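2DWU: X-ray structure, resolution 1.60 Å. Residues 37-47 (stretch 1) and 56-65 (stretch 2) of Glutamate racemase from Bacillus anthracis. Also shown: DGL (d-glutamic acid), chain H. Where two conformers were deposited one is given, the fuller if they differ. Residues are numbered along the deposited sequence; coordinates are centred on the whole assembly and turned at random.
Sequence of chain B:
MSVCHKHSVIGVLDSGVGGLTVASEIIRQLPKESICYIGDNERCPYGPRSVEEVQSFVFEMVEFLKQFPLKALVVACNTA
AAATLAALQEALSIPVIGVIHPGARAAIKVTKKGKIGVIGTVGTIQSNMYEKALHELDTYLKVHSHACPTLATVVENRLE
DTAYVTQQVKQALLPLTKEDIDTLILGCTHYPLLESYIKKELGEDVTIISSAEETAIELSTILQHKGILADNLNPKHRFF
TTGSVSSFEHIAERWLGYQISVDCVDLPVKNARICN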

# COMPACT_ATOMS: atom_id res chain seq x y z
N TYR B 37 -5.30 -11.64 19.17
CA TYR B 37 -5.71 -10.29 19.52
C TYR B 37 -6.00 -10.04 20.97
O TYR B 37 -6.61 -10.87 21.62
CB TYR B 37 -7.01 -10.02 18.74
CG TYR B 37 -7.63 -8.64 18.88
CD1 TYR B 37 -7.54 -7.71 17.84
CD2 TYR B 37 -8.36 -8.30 20.01
CE1 TYR B 37 -8.18 -6.46 17.92
CE2 TYR B 37 -9.01 -7.03 20.11
CZ TYR B 37 -8.91 -6.13 19.05
OH TYR B 37 -9.57 -4.91 19.10
N ILE B 38 -5.57 -8.88 21.49
CA ILE B 38 -5.86 -8.52 22.87
C ILE B 38 -6.45 -7.10 22.88
O ILE B 38 -5.86 -6.18 22.28
CB ILE B 38 -4.59 -8.56 23.80
CG1 ILE B 38 -4.92 -7.92 25.16
CG2 ILE B 38 -3.40 -7.85 23.15
CD1 ILE B 38 -6.01 -8.64 25.94
N GLY B 39 -7.62 -6.96 23.50
CA GLY B 39 -8.26 -5.65 23.62
C GLY B 39 -8.38 -5.34 25.09
O GLY B 39 -8.91 -6.16 25.86
N ASP B 40 -7.90 -4.17 25.51
CA ASP B 40 -7.92 -3.80 26.94
C ASP B 40 -9.21 -3.08 27.32
O ASP B 40 -9.19 -1.97 27.88
CB ASP B 40 -6.71 -2.91 27.24
CG ASP B 40 -6.44 -2.71 28.74
OD1 ASP B 40 -7.01 -3.45 29.56
OD2 ASP B 40 -5.62 -1.81 29.07
N ASN B 41 -10.35 -3.72 27.06
CA ASN B 41 -11.62 -3.07 27.32
C ASN B 41 -11.82 -2.53 28.73
O ASN B 41 -12.50 -1.52 28.93
CB ASN B 41 -12.77 -4.01 26.98
CG ASN B 41 -12.80 -4.37 25.52
OD1 ASN B 41 -12.03 -5.21 25.06
ND2 ASN B 41 -13.67 -3.70 24.78
N GLU B 42 -11.23 -3.19 29.72
CA GLU B 42 -11.39 -2.71 31.09
C GLU B 42 -10.83 -1.30 31.30
O GLU B 42 -11.29 -0.56 32.19
CB GLU B 42 -10.71 -3.68 32.06
CG GLU B 42 -10.92 -3.31 33.53
CD GLU B 42 -10.64 -4.47 34.47
OE1 GLU B 42 -11.60 -5.22 34.79
OE2 GLU B 42 -9.47 -4.65 34.87
N ARG B 43 -9.87 -0.88 30.47
CA ARG B 43 -9.28 0.44 30.61
C ARG B 43 -9.51 1.37 29.40
O ARG B 43 -8.89 2.42 29.27
CB ARG B 43 -7.79 0.32 30.92
CG ARG B 43 -7.56 -0.45 32.25
CD ARG B 43 -6.09 -0.49 32.68
NE ARG B 43 -5.27 -1.26 31.74
CZ ARG B 43 -4.12 -1.85 32.06
NH1 ARG B 43 -3.64 -1.77 33.30
NH2 ARG B 43 -3.44 -2.51 31.13
N CYS B 44 -10.43 0.96 28.53
CA CYS B 44 -10.81 1.75 27.36
C CYS B 44 -11.74 2.83 27.92
O CYS B 44 -12.55 2.54 28.81
CB CYS B 44 -11.56 0.83 26.39
SG CYS B 44 -11.97 1.56 24.78
N PRO B 45 -11.67 4.08 27.42
CA PRO B 45 -10.80 4.59 26.35
C PRO B 45 -9.40 5.06 26.74
O PRO B 45 -9.15 5.50 27.86
CB PRO B 45 -11.62 5.75 25.78
CG PRO B 45 -12.22 6.33 27.04
CD PRO B 45 -12.67 5.10 27.81
N TYR B 46 -8.49 4.94 25.77
CA TYR B 46 -7.13 5.42 25.92
C TYR B 46 -7.03 6.87 25.44
O TYR B 46 -6.12 7.61 25.82
CB TYR B 46 -6.19 4.59 25.06
CG TYR B 46 -5.83 3.24 25.60
CD1 TYR B 46 -6.45 2.70 26.75
CD2 TYR B 46 -4.84 2.50 24.98
CE1 TYR B 46 -6.04 1.45 27.26
CE2 TYR B 46 -4.45 1.27 25.46
CZ TYR B 46 -5.03 0.75 26.59
OH TYR B 46 -4.54 -0.46 27.02
N GLY B 47 -7.98 7.27 24.60
CA GLY B 47 -7.94 8.60 24.02
C GLY B 47 -7.65 9.76 24.94
O GLY B 47 -6.82 10.58 24.64
N SER B 56 2.37 2.40 29.50
CA SER B 56 2.46 1.31 30.48
C SER B 56 1.43 0.23 30.17
O SER B 56 1.75 -0.96 30.26
CB SER B 56 2.28 1.83 31.91
OG SER B 56 0.95 2.26 32.17
N PHE B 57 0.21 0.62 29.81
CA PHE B 57 -0.82 -0.36 29.47
C PHE B 57 -0.47 -1.17 28.22
O PHE B 57 -0.79 -2.37 28.13
CB PHE B 57 -2.18 0.31 29.20
CG PHE B 57 -2.75 1.06 30.37
CD1 PHE B 57 -2.24 0.91 31.65
CD2 PHE B 57 -3.86 1.88 30.18
CE1 PHE B 57 -2.84 1.56 32.74
CE2 PHE B 57 -4.46 2.54 31.26
CZ PHE B 57 -3.94 2.37 32.54
N VAL B 58 0.11 -0.51 27.22
CA VAL B 58 0.48 -1.19 25.99
C VAL B 58 1.58 -2.21 26.28
O VAL B 58 1.54 -3.33 25.78
CB VAL B 58 0.95 -0.17 24.93
CG1 VAL B 58 1.62 -0.90 23.75
CG2 VAL B 58 -0.28 0.65 24.44
N PHE B 59 2.55 -1.82 27.10
CA PHE B 59 3.60 -2.79 27.42
C PHE B 59 3.07 -3.98 28.20
O PHE B 59 3.62 -5.08 28.10
CB PHE B 59 4.77 -2.10 28.12
CG PHE B 59 5.79 -1.56 27.16
CD1 PHE B 59 5.77 -0.21 26.79
CD2 PHE B 59 6.71 -2.41 26.55
CE1 PHE B 59 6.65 0.28 25.82
CE2 PHE B 59 7.59 -1.93 25.58
CZ PHE B 59 7.56 -0.58 25.21
N GLU B 60 2.01 -3.78 28.98
CA GLU B 60 1.39 -4.89 29.70
C GLU B 60 0.73 -5.83 28.67
O GLU B 60 0.78 -7.04 28.82
CB GLU B 60 0.32 -4.39 30.68
CG GLU B 60 0.87 -3.56 31.81
CD GLU B 60 -0.13 -3.31 32.92
OE1 GLU B 60 -1.35 -3.50 32.70
OE2 GLU B 60 0.30 -2.90 34.02
N MET B 61 0.13 -5.28 27.63
CA MET B 61 -0.48 -6.14 26.61
C MET B 61 0.61 -6.88 25.83
O MET B 61 0.41 -8.02 25.42
CB MET B 61 -1.36 -5.33 25.63
CG MET B 61 -2.70 -4.93 26.23
SD MET B 61 -3.84 -4.22 25.05
CE MET B 61 -3.23 -2.50 24.93
N VAL B 62 1.74 -6.22 25.60
CA VAL B 62 2.83 -6.88 24.86
C VAL B 62 3.34 -8.07 25.68
O VAL B 62 3.66 -9.12 25.12
CB VAL B 62 3.99 -5.91 24.57
CG1 VAL B 62 5.22 -6.68 24.02
CG2 VAL B 62 3.54 -4.87 23.54
N GLU B 63 3.41 -7.92 27.00
CA GLU B 63 3.87 -9.01 27.86
C GLU B 63 2.93 -10.20 27.73
O GLU B 63 3.38 -11.35 27.74
CB GLU B 63 3.94 -8.57 29.33
CG GLU B 63 5.19 -7.76 29.63
CD GLU B 63 6.46 -8.46 29.18
OE1 GLU B 63 6.75 -9.56 29.69
OE2 GLU B 63 7.17 -7.91 28.30
N PHE B 64 1.64 -9.92 27.59
CA PHE B 64 0.67 -10.98 27.42
C PHE B 64 0.89 -11.67 26.07
O PHE B 64 0.90 -12.91 25.99
CB PHE B 64 -0.76 -10.42 27.45
CG PHE B 64 -1.80 -11.42 27.01
CD1 PHE B 64 -2.18 -12.47 27.84
CD2 PHE B 64 -2.36 -11.35 25.74
CE1 PHE B 64 -3.10 -13.43 27.41
CE2 PHE B 64 -3.27 -12.30 25.29
CZ PHE B 64 -3.64 -13.35 26.13
N LEU B 65 1.05 -10.88 25.01
CA LEU B 65 1.22 -11.46 23.68
C LEU B 65 2.52 -12.25 23.52
O LEU B 65 2.59 -13.16 22.69
CB LEU B 65 1.15 -10.34 22.62
CG LEU B 65 -0.25 -9.72 22.46
CD1 LEU B 65 -0.18 -8.53 21.47
CD2 LEU B 65 -1.25 -10.77 21.96
N DGL H . -8.84 2.45 19.69
CA DGL H . -8.78 3.93 19.94
C DGL H . -8.07 4.61 18.82
O DGL H . -7.63 5.75 18.93
CB DGL H . -10.20 4.49 20.09
CG DGL H . -10.71 4.14 21.50
CD DGL H . -9.94 4.70 22.63
OE1 DGL H . -9.95 5.90 22.93
OE2 DGL H . -9.21 3.85 23.31
OXT DGL H . -7.93 3.94 17.71

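How does the strand at the start of stretch 1 meet the helix of stretch 2? The two run nearly antiparallel, their directions 148° apart and their axes approaching to 9.4 Å, and the join depends on alternation. Tyr-37 turns its CA-to-CB bond away from the helix, whereas Ile-38 points toward it and sits opposite Met-61, with the two CA atoms 7.0 Å apart. The branched side chain of Ile-38 serves several neighbours: CG1 lies 3.9 Å from Met-61 SD, CB lies 4.1 Å from Phe-64 CD2, and CG2 reaches Leu-65 CD1 at 3.7 Å. All four residues are buried, so a wholly apolar side chain suits this position. The three helix partners lie within about one turn, and Met-61 and Phe-64 point toward the strand while Leu-65 starts sideways and brings its end nearer.

What is a carboxylate doing beside such an apolar patch? Asp-40 is buried and also points toward the helix, its CB packing 3.8 Å from Met-61 SD, yet its charge is well provided for. OD2 accepts a hydrogen bond from Tyr-46 OH at 2.7 Å and another from Arg-43 NE, also at 2.7 Å, the latter as part of a salt bridge; OD1 is bonded elsewhere in the structure. Asp-40 thus ties together the two polar side chains of its own stretch that do much of the work against the helix. The backbone also links Asp-40 to one of them, Arg-43 N donating to Asp-40 O at 2.9 Å.

How does Arg-43 engage the helix with both its charge and its flat surface? Its guanidinium lies flat on the Phe-57 ring, the planes only 9° apart and CZ 3.7 Å from the centroid of that ring, a stacked cation-pi arrangement. The aliphatic part joins in, with CD also 3.7 Å from the Phe-57 centroid. Stacking uses the face of the guanidinium and leaves its edge free for hydrogen bonds. There, Glu-60 OE1 accepts from Arg-43 NH1 at 2.9 Å and from Arg-43 NH2 at 2.8 Å, completing a salt bridge across the stretches. With Asp-40 on the same cation, two carboxylates from different stretches share one arginine, and Phe-57 and Glu-60, three residues apart on the helix, both point their CA-to-CB bonds toward stretch 1.

How does Tyr-46 join this contact to the ligand? Its CA-to-CB bond runs sideways, but the ring carries its end to the helix, where OH lies 3.2 Å from Met-61 CE and 3.3 Å from Phe-57 CB. The ring packs obliquely against that of Phe-57, CE1 lying 3.7 Å from Phe-57 CD2. Tyrosine suits the place because its ring fills apolar space while its hydroxyl reaches Asp-40. Meanwhile the backbone faces d-glutamic acid: Tyr-46 N donates to DGL OE2 at 2.8 Å, and Gly-47 N to DGL OE1 at 2.9 Å. One residue therefore touches both the helix and the amino acid that a glutamate racemase handles.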